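Local coordinates for PTS-dependent dihydroxyacetone kinase, ADP-binding subunit DhaL (Lactococcus lactis subsp. lactis, PDB 3CR3), which carries the ADP/ATP nucleotide of a PEP-dependent dihydroxyacetone kinase, accepting phosphate from DhaM onto bound ADP and passing it to dihydroxyacetone held by DhaK, at residues 22-26 and 37-42; 126-131 and 145-149; 148-152 and 177-181; 152-157 and 169-174. All coordinates share one frame; numbering follows the deposited sequence.

Contact 1: 22-26 and 37-42. With ADP (adenosine-5'-diphosphate), chain G.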
loop_
_atom_site.group_PDB
_atom_site.type_symbol
_atom_site.label_atom_id
_atom_site.label_comp_id
_atom_site.label_asym_id
_atom_site.label_seq_id
_atom_site.Cartn_x
_atom_site.Cartn_y
_atom_site.Cartn_z
ATOM N N LYS A 22 4.962 31.811 6.527
ATOM C CA LYS A 22 4.602 30.579 5.803
ATOM C C LYS A 22 5.774 29.734 5.310
ATOM O O LYS A 22 5.746 28.508 5.439
ATOM C CB LYS A 22 3.575 30.829 4.684
ATOM C CG LYS A 22 4.044 31.665 3.496
ATOM C CD LYS A 22 2.899 31.837 2.500
ATOM C CE LYS A 22 3.369 32.449 1.183
ATOM N NZ LYS A 22 2.197 32.803 0.309
ATOM N N ALA A 23 6.799 30.373 4.752
ATOM C CA ALA A 23 8.010 29.656 4.343
ATOM C C ALA A 23 8.634 28.975 5.560
ATOM O O ALA A 23 9.059 27.838 5.471
ATOM C CB ALA A 23 9.016 30.605 3.679
ATOM N N TYR A 24 8.678 29.677 6.692
ATOM C CA TYR A 24 9.284 29.120 7.913
ATOM C C TYR A 24 8.537 27.874 8.418
ATOM O O TYR A 24 9.158 26.859 8.743
ATOM C CB TYR A 24 9.426 30.188 9.009
ATOM C CG TYR A 24 10.050 29.668 10.295
ATOM C CD1 TYR A 24 11.365 29.212 10.315
ATOM C CD2 TYR A 24 9.322 29.623 11.476
ATOM C CE1 TYR A 24 11.950 28.725 11.492
ATOM C CE2 TYR A 24 9.897 29.136 12.670
ATOM C CZ TYR A 24 11.209 28.681 12.660
ATOM O OH TYR A 24 11.784 28.210 13.814
ATOM N N LEU A 25 7.208 27.929 8.426
ATOM C CA LEU A 25 6.410 26.771 8.825
ATOM C C LEU A 25 6.593 25.546 7.938
ATOM O O LEU A 25 6.646 24.426 8.430
ATOM C CB LEU A 25 4.928 27.144 8.908
ATOM C CG LEU A 25 4.584 28.138 10.006
ATOM C CD1 LEU A 25 3.203 28.646 9.762
ATOM C CD2 LEU A 25 4.673 27.423 11.369
ATOM N N SER A 26 6.664 25.755 6.626
ATOM C CA SER A 26 6.939 24.663 5.700
ATOM C C SER A 26 8.380 24.146 5.869
ATOM O O SER A 26 8.650 22.970 5.668
ATOM C CB SER A 26 6.708 25.132 4.264
ATOM O OG SER A 26 5.351 25.468 4.069
ATOM N N HIS A 37 3.361 22.542 5.682
ATOM C CA HIS A 37 2.485 23.101 6.726
ATOM C C HIS A 37 2.171 24.588 6.544
ATOM O O HIS A 37 1.021 24.985 6.682
ATOM C CB HIS A 37 2.983 22.839 8.160
ATOM C CG HIS A 37 2.031 23.322 9.219
ATOM N ND1 HIS A 37 0.745 22.844 9.340
ATOM C CD2 HIS A 37 2.174 24.250 10.196
ATOM C CE1 HIS A 37 0.144 23.437 10.358
ATOM N NE2 HIS A 37 0.989 24.303 10.887
ATOM N N GLY A 38 3.198 25.392 6.265
ATOM C CA GLY A 38 3.037 26.820 6.012
ATOM C C GLY A 38 2.129 27.130 4.838
ATOM O O GLY A 38 1.223 27.957 4.959
ATOM N N ALA A 39 2.384 26.472 3.706
ATOM C CA ALA A 39 1.515 26.522 2.521
ATOM C C ALA A 39 0.058 26.159 2.853
ATOM O O ALA A 39 -0.859 26.883 2.464
ATOM C CB ALA A 39 2.048 25.579 1.462
ATOM N N ASN A 40 -0.127 25.040 3.571
ATOM C CA ASN A 40 -1.429 24.535 4.029
ATOM C C ASN A 40 -2.204 25.588 4.828
ATOM O O ASN A 40 -3.363 25.898 4.523
ATOM C CB ASN A 40 -1.233 23.303 4.940
ATOM C CG ASN A 40 -1.017 21.987 4.170
ATOM O OD1 ASN A 40 -1.184 21.912 2.954
ATOM N ND2 ASN A 40 -0.670 20.930 4.909
HETATM N N MSE A 41 -1.552 26.110 5.867
HETATM C CA MSE A 41 -2.130 27.127 6.736
HETATM C C MSE A 41 -2.375 28.473 6.038
HETATM O O MSE A 41 -3.349 29.160 6.365
HETATM C CB MSE A 41 -1.266 27.327 7.984
HETATM C CG MSE A 41 -1.199 26.101 8.921
HETATM SE SE MSE A 41 -2.949 25.473 9.551
HETATM C CE MSE A 41 -3.345 27.027 10.684
ATOM N N ALA A 42 -1.486 28.855 5.115
ATOM C CA ALA A 42 -1.637 30.107 4.365
ATOM C C ALA A 42 -2.888 30.090 3.510
ATOM O O ALA A 42 -3.666 31.048 3.528
ATOM C CB ALA A 42 -0.418 30.405 3.514
HETATM P PB ADP G . 0.536 16.862 7.223
HETATM O O1B ADP G . 1.297 17.354 6.034
HETATM O O2B ADP G . -0.630 16.009 6.860
HETATM O O3B ADP G . 1.423 16.248 8.308
HETATM P PA ADP G . 0.598 19.613 8.155
HETATM O O1A ADP G . 2.011 19.611 7.681
HETATM O O2A ADP G . -0.287 20.717 7.626
HETATM O O3A ADP G . -0.126 18.184 7.891
HETATM O "O5'" ADP G . 0.566 19.667 9.768
HETATM C "C5'" ADP G . 1.546 18.965 10.540
HETATM C "C4'" ADP G . 1.226 19.203 12.000
HETATM O "O4'" ADP G . -0.005 18.576 12.383
HETATM C "C3'" ADP G . 2.273 18.628 12.938
HETATM O "O3'" ADP G . 3.322 19.583 13.105
HETATM C "C2'" ADP G . 1.497 18.363 14.226
HETATM O "O2'" ADP G . 1.539 19.462 15.139
HETATM C "C1'" ADP G . 0.050 18.241 13.765
HETATM N N9 ADP G . -0.399 16.844 13.903
HETATM C C8 ADP G . -0.149 15.868 13.003
HETATM N N7 ADP G . -0.690 14.710 13.410
HETATM C C5 ADP G . -1.286 14.944 14.595
HETATM C C6 ADP G . -2.040 14.138 15.572
HETATM N N6 ADP G . -2.263 12.835 15.313
HETATM N N1 ADP G . -2.500 14.752 16.685
HETATM C C2 ADP G . -2.294 16.062 16.927
HETATM N N3 ADP G . -1.615 16.845 16.088
HETATM C C4 ADP G . -1.092 16.350 14.930
#

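Contact 2: 126-131 and 145-149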
loop_
_atom_site.group_PDB
_atom_site.type_symbol
_atom_site.label_atom_id
_atom_site.label_comp_id
_atom_site.label_asym_id
_atom_site.label_seq_id
_atom_site.Cartn_x
_atom_site.Cartn_y
_atom_site.Cartn_z
ATOM N N ASP A 126 0.622 19.792 22.562
ATOM C CA ASP A 126 1.549 20.194 23.630
ATOM C C ASP A 126 1.389 21.663 23.995
ATOM O O ASP A 126 1.400 22.019 25.165
ATOM C CB ASP A 126 2.988 19.913 23.214
ATOM C CG ASP A 126 3.204 18.482 22.814
ATOM O OD1 ASP A 126 2.413 17.610 23.239
ATOM O OD2 ASP A 126 4.159 18.225 22.059
ATOM N N ILE A 127 1.212 22.518 22.988
ATOM C CA ILE A 127 1.097 23.930 23.261
ATOM C C ILE A 127 -0.336 24.309 23.656
ATOM O O ILE A 127 -0.525 25.199 24.496
ATOM C CB ILE A 127 1.708 24.816 22.118
ATOM C CG1 ILE A 127 1.873 26.276 22.575
ATOM C CG2 ILE A 127 0.890 24.713 20.852
ATOM C CD1 ILE A 127 2.939 27.066 21.799
ATOM N N TRP A 128 -1.334 23.627 23.081
ATOM C CA TRP A 128 -2.727 23.854 23.472
ATOM C C TRP A 128 -2.870 23.573 24.965
ATOM O O TRP A 128 -3.465 24.368 25.696
ATOM C CB TRP A 128 -3.707 23.000 22.636
ATOM C CG TRP A 128 -4.053 23.612 21.296
ATOM C CD1 TRP A 128 -3.269 23.637 20.166
ATOM C CD2 TRP A 128 -5.277 24.272 20.944
ATOM N NE1 TRP A 128 -3.926 24.305 19.140
ATOM C CE2 TRP A 128 -5.156 24.704 19.597
ATOM C CE3 TRP A 128 -6.451 24.567 21.640
ATOM C CZ2 TRP A 128 -6.183 25.387 18.933
ATOM C CZ3 TRP A 128 -7.452 25.268 20.988
ATOM C CH2 TRP A 128 -7.312 25.664 19.647
ATOM N N SER A 129 -2.274 22.468 25.413
ATOM C CA SER A 129 -2.304 22.071 26.828
ATOM C C SER A 129 -1.535 23.033 27.716
ATOM O O SER A 129 -2.044 23.459 28.760
ATOM C CB SER A 129 -1.741 20.665 27.008
ATOM O OG SER A 129 -1.789 20.282 28.377
ATOM N N ALA A 130 -0.308 23.367 27.312
ATOM C CA ALA A 130 0.529 24.307 28.080
ATOM C C ALA A 130 -0.130 25.683 28.193
ATOM O O ALA A 130 -0.085 26.328 29.247
ATOM C CB ALA A 130 1.945 24.416 27.457
ATOM N N PHE A 131 -0.759 26.126 27.106
ATOM C CA PHE A 131 -1.410 27.438 27.086
ATOM C C PHE A 131 -2.633 27.486 28.001
ATOM O O PHE A 131 -2.813 28.454 28.759
ATOM C CB PHE A 131 -1.778 27.808 25.644
ATOM C CG PHE A 131 -2.485 29.120 25.504
ATOM C CD1 PHE A 131 -1.857 30.319 25.873
ATOM C CD2 PHE A 131 -3.761 29.173 24.944
ATOM C CE1 PHE A 131 -2.505 31.549 25.719
ATOM C CE2 PHE A 131 -4.418 30.399 24.771
ATOM C CZ PHE A 131 -3.794 31.588 25.156
ATOM N N LEU A 145 4.700 30.829 25.580
ATOM C CA LEU A 145 4.415 30.186 24.291
ATOM C C LEU A 145 5.700 29.791 23.536
ATOM O O LEU A 145 5.859 28.632 23.118
ATOM C CB LEU A 145 3.518 31.081 23.417
ATOM C CG LEU A 145 2.055 31.184 23.882
ATOM C CD1 LEU A 145 1.294 32.230 23.064
ATOM C CD2 LEU A 145 1.360 29.825 23.790
ATOM N N GLU A 146 6.611 30.758 23.382
ATOM C CA GLU A 146 7.879 30.517 22.701
ATOM C C GLU A 146 8.701 29.413 23.385
ATOM O O GLU A 146 9.351 28.617 22.713
ATOM C CB GLU A 146 8.672 31.822 22.563
ATOM C CG GLU A 146 10.037 31.689 21.875
ATOM C CD GLU A 146 9.947 31.106 20.462
ATOM O OE1 GLU A 146 8.841 31.121 19.856
ATOM O OE2 GLU A 146 10.989 30.640 19.959
ATOM N N LYS A 147 8.645 29.363 24.713
ATOM C CA LYS A 147 9.281 28.290 25.481
ATOM C C LYS A 147 8.802 26.902 25.023
ATOM O O LYS A 147 9.615 26.010 24.804
ATOM C CB LYS A 147 9.037 28.503 26.990
ATOM C CG LYS A 147 9.629 27.447 27.905
ATOM C CD LYS A 147 9.383 27.749 29.407
ATOM C CE LYS A 147 8.014 27.230 29.906
ATOM N NZ LYS A 147 7.510 27.976 31.125
ATOM N N VAL A 148 7.487 26.723 24.892
ATOM C CA VAL A 148 6.915 25.444 24.441
ATOM C C VAL A 148 7.327 25.085 23.009
ATOM O O VAL A 148 7.613 23.920 22.712
ATOM C CB VAL A 148 5.369 25.421 24.585
ATOM C CG1 VAL A 148 4.784 24.057 24.124
ATOM C CG2 VAL A 148 4.975 25.703 26.026
ATOM N N VAL A 149 7.351 26.085 22.129
ATOM C CA VAL A 149 7.793 25.891 20.751
ATOM C C VAL A 149 9.238 25.369 20.698
ATOM O O VAL A 149 9.537 24.396 20.006
ATOM C CB VAL A 149 7.696 27.217 19.939
ATOM C CG1 VAL A 149 8.351 27.070 18.551
ATOM C CG2 VAL A 149 6.247 27.670 19.828
#

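Contact 3: 148-152 and 177-181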
loop_
_atom_site.group_PDB
_atom_site.type_symbol
_atom_site.label_atom_id
_atom_site.label_comp_id
_atom_site.label_asym_id
_atom_site.label_seq_id
_atom_site.Cartn_x
_atom_site.Cartn_y
_atom_site.Cartn_z
ATOM N N VAL A 148 7.487 26.723 24.892
ATOM C CA VAL A 148 6.915 25.444 24.441
ATOM C C VAL A 148 7.327 25.085 23.009
ATOM O O VAL A 148 7.613 23.920 22.712
ATOM C CB VAL A 148 5.369 25.421 24.585
ATOM C CG1 VAL A 148 4.784 24.057 24.124
ATOM C CG2 VAL A 148 4.975 25.703 26.026
ATOM N N VAL A 149 7.351 26.085 22.129
ATOM C CA VAL A 149 7.793 25.891 20.751
ATOM C C VAL A 149 9.238 25.369 20.698
ATOM O O VAL A 149 9.537 24.396 20.006
ATOM C CB VAL A 149 7.696 27.217 19.939
ATOM C CG1 VAL A 149 8.351 27.070 18.551
ATOM C CG2 VAL A 149 6.247 27.670 19.828
ATOM N N LYS A 150 10.129 26.015 21.440
ATOM C CA LYS A 150 11.519 25.585 21.475
ATOM C C LYS A 150 11.645 24.196 22.088
ATOM O O LYS A 150 12.439 23.382 21.620
ATOM C CB LYS A 150 12.384 26.580 22.253
ATOM C CG LYS A 150 12.765 27.810 21.475
ATOM C CD LYS A 150 13.810 28.604 22.220
ATOM C CE LYS A 150 14.259 29.816 21.411
ATOM N NZ LYS A 150 15.215 29.444 20.311
ATOM N N ALA A 151 10.852 23.939 23.126
ATOM C CA ALA A 151 10.860 22.651 23.819
ATOM C C ALA A 151 10.396 21.517 22.920
ATOM O O ALA A 151 10.769 20.353 23.144
ATOM C CB ALA A 151 10.009 22.709 25.102
ATOM N N SER A 152 9.605 21.844 21.893
ATOM C CA SER A 152 9.139 20.810 20.974
ATOM C C SER A 152 10.284 20.099 20.274
ATOM O O SER A 152 10.159 18.930 19.912
ATOM C CB SER A 152 8.104 21.339 19.962
ATOM O OG SER A 152 8.719 21.978 18.857
ATOM N N THR A 177 3.003 23.001 16.252
ATOM C CA THR A 177 3.252 23.672 17.527
ATOM C C THR A 177 3.527 25.160 17.285
ATOM O O THR A 177 3.000 26.012 17.997
ATOM C CB THR A 177 4.394 22.997 18.311
ATOM O OG1 THR A 177 4.052 21.625 18.562
ATOM C CG2 THR A 177 4.641 23.688 19.661
ATOM N N GLN A 178 4.347 25.456 16.279
ATOM C CA GLN A 178 4.643 26.832 15.900
ATOM C C GLN A 178 3.414 27.573 15.376
ATOM O O GLN A 178 3.177 28.724 15.747
ATOM C CB GLN A 178 5.763 26.901 14.844
ATOM C CG GLN A 178 6.151 28.318 14.433
ATOM C CD GLN A 178 6.701 29.146 15.563
ATOM O OE1 GLN A 178 5.962 29.853 16.262
ATOM N NE2 GLN A 178 8.003 29.062 15.768
ATOM N N SER A 179 2.650 26.939 14.500
ATOM C CA SER A 179 1.471 27.630 13.992
ATOM C C SER A 179 0.488 27.849 15.161
ATOM O O SER A 179 -0.112 28.893 15.268
ATOM C CB SER A 179 0.849 26.887 12.796
ATOM O OG SER A 179 0.409 25.589 13.185
ATOM N N SER A 180 0.389 26.901 16.087
ATOM C CA SER A 180 -0.459 27.127 17.271
ATOM C C SER A 180 0.028 28.254 18.185
ATOM O O SER A 180 -0.787 28.927 18.811
ATOM C CB SER A 180 -0.714 25.844 18.066
ATOM O OG SER A 180 -1.609 24.978 17.381
ATOM N N ALA A 181 1.341 28.462 18.251
ATOM C CA ALA A 181 1.914 29.583 19.005
ATOM C C ALA A 181 1.453 30.932 18.434
ATOM O O ALA A 181 1.052 31.839 19.189
ATOM C CB ALA A 181 3.464 29.498 19.040
#

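Contact 4: 152-157 and 169-174. With ADP (adenosine-5'-diphosphate), chain G.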
loop_
_atom_site.group_PDB
_atom_site.type_symbol
_atom_site.label_atom_id
_atom_site.label_comp_id
_atom_site.label_asym_id
_atom_site.label_seq_id
_atom_site.Cartn_x
_atom_site.Cartn_y
_atom_site.Cartn_z
ATOM N N SER A 152 9.605 21.844 21.893
ATOM C CA SER A 152 9.139 20.810 20.974
ATOM C C SER A 152 10.284 20.099 20.274
ATOM O O SER A 152 10.159 18.930 19.912
ATOM C CB SER A 152 8.104 21.339 19.962
ATOM O OG SER A 152 8.719 21.978 18.857
ATOM N N ALA A 153 11.403 20.789 20.101
ATOM C CA ALA A 153 12.564 20.226 19.396
ATOM C C ALA A 153 13.095 18.956 20.071
ATOM O O ALA A 153 13.386 17.959 19.396
ATOM C CB ALA A 153 13.682 21.282 19.270
ATOM N N GLY A 154 13.184 18.981 21.402
ATOM C CA GLY A 154 13.776 17.866 22.170
ATOM C C GLY A 154 12.960 16.580 22.190
ATOM O O GLY A 154 13.464 15.533 22.569
ATOM N N LEU A 155 11.689 16.666 21.787
ATOM C CA LEU A 155 10.767 15.544 21.874
ATOM C C LEU A 155 10.912 14.576 20.704
ATOM O O LEU A 155 11.190 14.997 19.565
ATOM C CB LEU A 155 9.312 16.054 21.940
ATOM C CG LEU A 155 8.873 16.916 23.135
ATOM C CD1 LEU A 155 7.564 17.601 22.839
ATOM C CD2 LEU A 155 8.740 16.068 24.411
ATOM N N LEU A 156 10.713 13.284 20.997
ATOM C CA LEU A 156 10.506 12.251 19.976
ATOM C C LEU A 156 9.092 12.374 19.417
ATOM O O LEU A 156 8.124 12.389 20.164
ATOM C CB LEU A 156 10.699 10.848 20.562
ATOM C CG LEU A 156 10.536 9.641 19.626
ATOM C CD1 LEU A 156 11.747 9.484 18.729
ATOM C CD2 LEU A 156 10.288 8.363 20.396
ATOM N N ALA A 157 8.980 12.465 18.099
ATOM C CA ALA A 157 7.676 12.484 17.453
ATOM C C ALA A 157 7.042 11.099 17.474
ATOM O O ALA A 157 7.627 10.135 17.005
ATOM C CB ALA A 157 7.806 12.977 16.007
ATOM N N SER A 169 13.669 12.651 14.385
ATOM C CA SER A 169 12.756 13.784 14.620
ATOM C C SER A 169 13.188 14.675 15.786
ATOM O O SER A 169 12.733 15.809 15.908
ATOM C CB SER A 169 11.320 13.304 14.833
ATOM O OG SER A 169 11.196 12.646 16.074
ATOM N N ILE A 170 14.058 14.148 16.641
ATOM C CA ILE A 170 14.648 14.900 17.749
ATOM C C ILE A 170 15.594 15.979 17.212
ATOM O O ILE A 170 16.422 15.718 16.338
ATOM C CB ILE A 170 15.397 13.936 18.723
ATOM C CG1 ILE A 170 14.405 12.943 19.353
ATOM C CG2 ILE A 170 16.160 14.716 19.774
ATOM C CD1 ILE A 170 15.040 11.664 19.928
ATOM N N GLY A 171 15.448 17.204 17.706
ATOM C CA GLY A 171 16.254 18.316 17.210
ATOM C C GLY A 171 15.547 19.179 16.179
ATOM O O GLY A 171 16.156 20.099 15.628
ATOM N N HIS A 172 14.265 18.899 15.929
ATOM C CA HIS A 172 13.471 19.664 14.980
ATOM C C HIS A 172 12.193 20.192 15.612
ATOM O O HIS A 172 11.418 19.432 16.205
ATOM C CB HIS A 172 13.174 18.826 13.723
ATOM C CG HIS A 172 14.409 18.355 13.028
ATOM N ND1 HIS A 172 15.237 19.210 12.330
ATOM C CD2 HIS A 172 15.002 17.139 12.989
ATOM C CE1 HIS A 172 16.275 18.535 11.872
ATOM N NE2 HIS A 172 16.154 17.276 12.252
ATOM N N ILE A 173 11.988 21.507 15.502
ATOM C CA ILE A 173 10.780 22.146 16.037
ATOM C C ILE A 173 9.536 21.686 15.248
ATOM O O ILE A 173 9.569 21.634 14.027
ATOM C CB ILE A 173 10.932 23.699 16.039
ATOM C CG1 ILE A 173 12.076 24.104 16.975
ATOM C CG2 ILE A 173 9.583 24.386 16.368
ATOM C CD1 ILE A 173 12.548 25.562 16.863
ATOM N N ASP A 174 8.467 21.322 15.956
ATOM C CA ASP A 174 7.218 20.871 15.333
ATOM C C ASP A 174 6.461 22.026 14.653
ATOM O O ASP A 174 6.178 23.025 15.293
ATOM C CB ASP A 174 6.307 20.257 16.391
ATOM C CG ASP A 174 5.022 19.718 15.806
ATOM O OD1 ASP A 174 5.088 18.871 14.880
ATOM O OD2 ASP A 174 3.950 20.150 16.268
HETATM P PB ADP G . 0.536 16.862 7.223
HETATM O O1B ADP G . 1.297 17.354 6.034
HETATM O O2B ADP G . -0.630 16.009 6.860
HETATM O O3B ADP G . 1.423 16.248 8.308
HETATM P PA ADP G . 0.598 19.613 8.155
HETATM O O1A ADP G . 2.011 19.611 7.681
HETATM O O2A ADP G . -0.287 20.717 7.626
HETATM O O3A ADP G . -0.126 18.184 7.891
HETATM O "O5'" ADP G . 0.566 19.667 9.768
HETATM C "C5'" ADP G . 1.546 18.965 10.540
HETATM C "C4'" ADP G . 1.226 19.203 12.000
HETATM O "O4'" ADP G . -0.005 18.576 12.383
HETATM C "C3'" ADP G . 2.273 18.628 12.938
HETATM O "O3'" ADP G . 3.322 19.583 13.105
HETATM C "C2'" ADP G . 1.497 18.363 14.226
HETATM O "O2'" ADP G . 1.539 19.462 15.139
HETATM C "C1'" ADP G . 0.050 18.241 13.765
HETATM N N9 ADP G . -0.399 16.844 13.903
HETATM C C8 ADP G . -0.149 15.868 13.003
HETATM N N7 ADP G . -0.690 14.710 13.410
HETATM C C5 ADP G . -1.286 14.944 14.595
HETATM C C6 ADP G . -2.040 14.138 15.572
HETATM N N6 ADP G . -2.263 12.835 15.313
HETATM N N1 ADP G . -2.500 14.752 16.685
HETATM C C2 ADP G . -2.294 16.062 16.927
HETATM N N3 ADP G . -1.615 16.845 16.088
HETATM C C4 ADP G . -1.092 16.350 14.930
#

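Contact 1: 22-26 and 37-42
Lys22 and Gly38 bring their CA atoms within 4.1 Å of each other where helix segments 22-26 and 37-42 run at 133° between their N-to-C directions, their axes only 6.9 Å apart. Gly38 sits at this close approach: its CA points a hydrogen almost straight at Lys22 O, and Gly38 CA lies against Leu25 CB at 3.5 Å, tight for two carbons. Ser26 joins the two backbones, its OG accepting the N-H of Ala39 over 3.2 Å at the start of the second helix. Farther out, the extended Lys22 chain runs past Ala42, with CD touching its CB. On the other flank His37 turns toward the nucleotide: CG stands anti to the backbone N (chi1 -176°), and ND1 gives an almost straight bond (174°) to ADP O2A, which lies at the ring edge, in plane. Asn40 ND2 donates to the same ADP O2A over 2.8 Å, so two side chains of one helical turn grip this alpha-phosphate oxygen. CG of the selenomethionine Met41 lies over one face of the imidazole, offset toward its rim. Ser179 of helix 175-191 binds His37 NE2, while helix 4-20 packs on Leu25 and Met41, and helix 79-94 meets His37 through Ser79.

Contact 2: 126-131 and 145-149
Ile127 faces Val148, and Phe131 faces Leu145, where the helix segments 126-131 and 145-149 run roughly antiparallel at 149° with their axes 9.8 Å apart. Ile127 has the largest share of the contact. With CG1 anti to its backbone N (chi1 -167°) and the chain extended beyond, it reaches across so that Ile127 CD1 ends over the backbone of the other helix, 3.6 Å from Leu145 O. The same methyl touches Leu145 CD2, and Ile127 CD1 also meets Val149 CG2 at 3.9 Å. Leu145 meets this isoleucine at about a right angle, its CD2 branch lying against both CG1 and CD1. That branch is shared: Leu145 CD2 also comes within 3.9 Å of Phe131 CD1, approaching the ring obliquely. Val148 divides its two methyls between Ile127 and Ala130. Val148 CG1 rests on the base of the isoleucine, 3.7 Å from Ile127 CB, whereas the other methyl leaves 3.6 Å between Val148 CG2 and Ala130 CB. Beyond this pair of helices, Phe131 stacks on Phe184 of helix 175-191, and Leu145 touches the same phenylalanine. The contact between the segments is thus made by aliphatic branches and one aromatic ring, held by dispersion and the exclusion of water. No polar side-chain pairing is involved, so any specificity probably rests on the fit of methyl groups; backbone polar groups are bonded along each helix, as from Phe131 N to Ile127 O.

Contact 3: 148-152 and 177-181
Val149 packs against helix segment 177-181 at Gln178, the CA atoms of Val149 and Gln178 lying 5.9 Å apart. From its CB the side chain forks. Val149 CG1, anti to the backbone N (chi1 172°), reaches the amide end of the glutamine and stops 3.4 Å from Gln178 NE2, with CD a little farther away. CG2 takes the other direction and presses on the methyl of Ala181; the 3.4 Å between Val149 CG2 and Ala181 CB is tighter than usual for two carbons. At the root of the valine, CA receives the Thr177 methyl, with Thr177 CG2 4.0 Å from Val149 CA, and Thr177 CG2 also approaches Ser152 CB at 4.2 Å. Gln178 meets the valine obliquely, its chain bent at the second torsion (chi2 62°) so that the amide turns toward Val149. Tyr24 and Leu25 of helix 22-28 also pack on this glutamine. Thr177 divides its branches by polarity: CG2 serves the packing, while OG1 bonds to Asp174, a residue that binds ADP. Ser152 likewise turns its hydroxyl back within its own segment, Ser152 OG bonding to Val149 O over 2.8 Å, and this carbonyl accepts Ser152 N as well. The contact is largely apolar: carbon meets carbon or the flat amide of Gln178, which enters it with NE2, whereas the hydroxyls find partners elsewhere, Thr177 OG1 being directed to the ADP-binding aspartate.

Contact 4: 152-157 and 169-174
A type II beta turn, Ser169 to His172, lies in the loop between helices 142-151 and 175-191 and leads into the N-cap of the latter at Asp174, one of the ADP-binding residues. Segment 152-157, at the other end of this loop, packs against it through three hydrogen bonds spaced along the contact. In the middle, Gly171 N donates to Ala153 O over 2.8 Å, the donor standing above the carbonyl plane. Gly171 has a positive phi of 98°, as the third residue of a type II turn commonly does. Beside this bond, Ala153 CA points its hydrogen almost straight at His172 O. Near the helix start, Ser152 OG accepts the backbone N-H of the cap residue, with 3.0 Å between Ser152 OG and Asp174 N; this hydroxyl, already engaged with Val149, thereby links segment 152-157 to the cap of helix 175-191. At the far end Ser169 OG receives Ala157 N, also at 3.0 Å, while bonding to Gly166. Apolar contacts fill in between: Ala153 CB lies 4.0 Å from Ile173 CG1, and Leu156 CD1 meets Ile170 CD1 near the surface. Several carbonyls of both segments, among them those of Ser152, Leu155 and Ser169, gather round the ammonium group of Lys122. The capping aspartate holds the ribose with both carboxylate oxygens. Asp174 OD2 takes the hydrogen bond of ADP O2' at 2.7 Å, and Asp174 OD1 that of ADP O3' at 2.6 Å.

Contacts 1 and 4, with centres 18 Å apart, bind two parts of one ADP: contact 1 an alpha-phosphate oxygen, contact 4 the ribose hydroxyls. Contact 3 touches both, its centre 14 Å from that of contact 1 and 10 Å from that of contact 4. Its Ser179 OG reaches His37 NE2 of contact 1 at 2.7 Å, a probable hydrogen bond, so helix 175-191 backs the phosphate-binding histidine and is preceded by the ribose-binding cap residue. Contact 2 shares Val148 and Val149 with contact 3, only 6 Å between centres; the side chain of its Asp126 is about 8 Å from ADP. Contact 4 is nested within the loop that contact 3 closes, the two sharing Ser152.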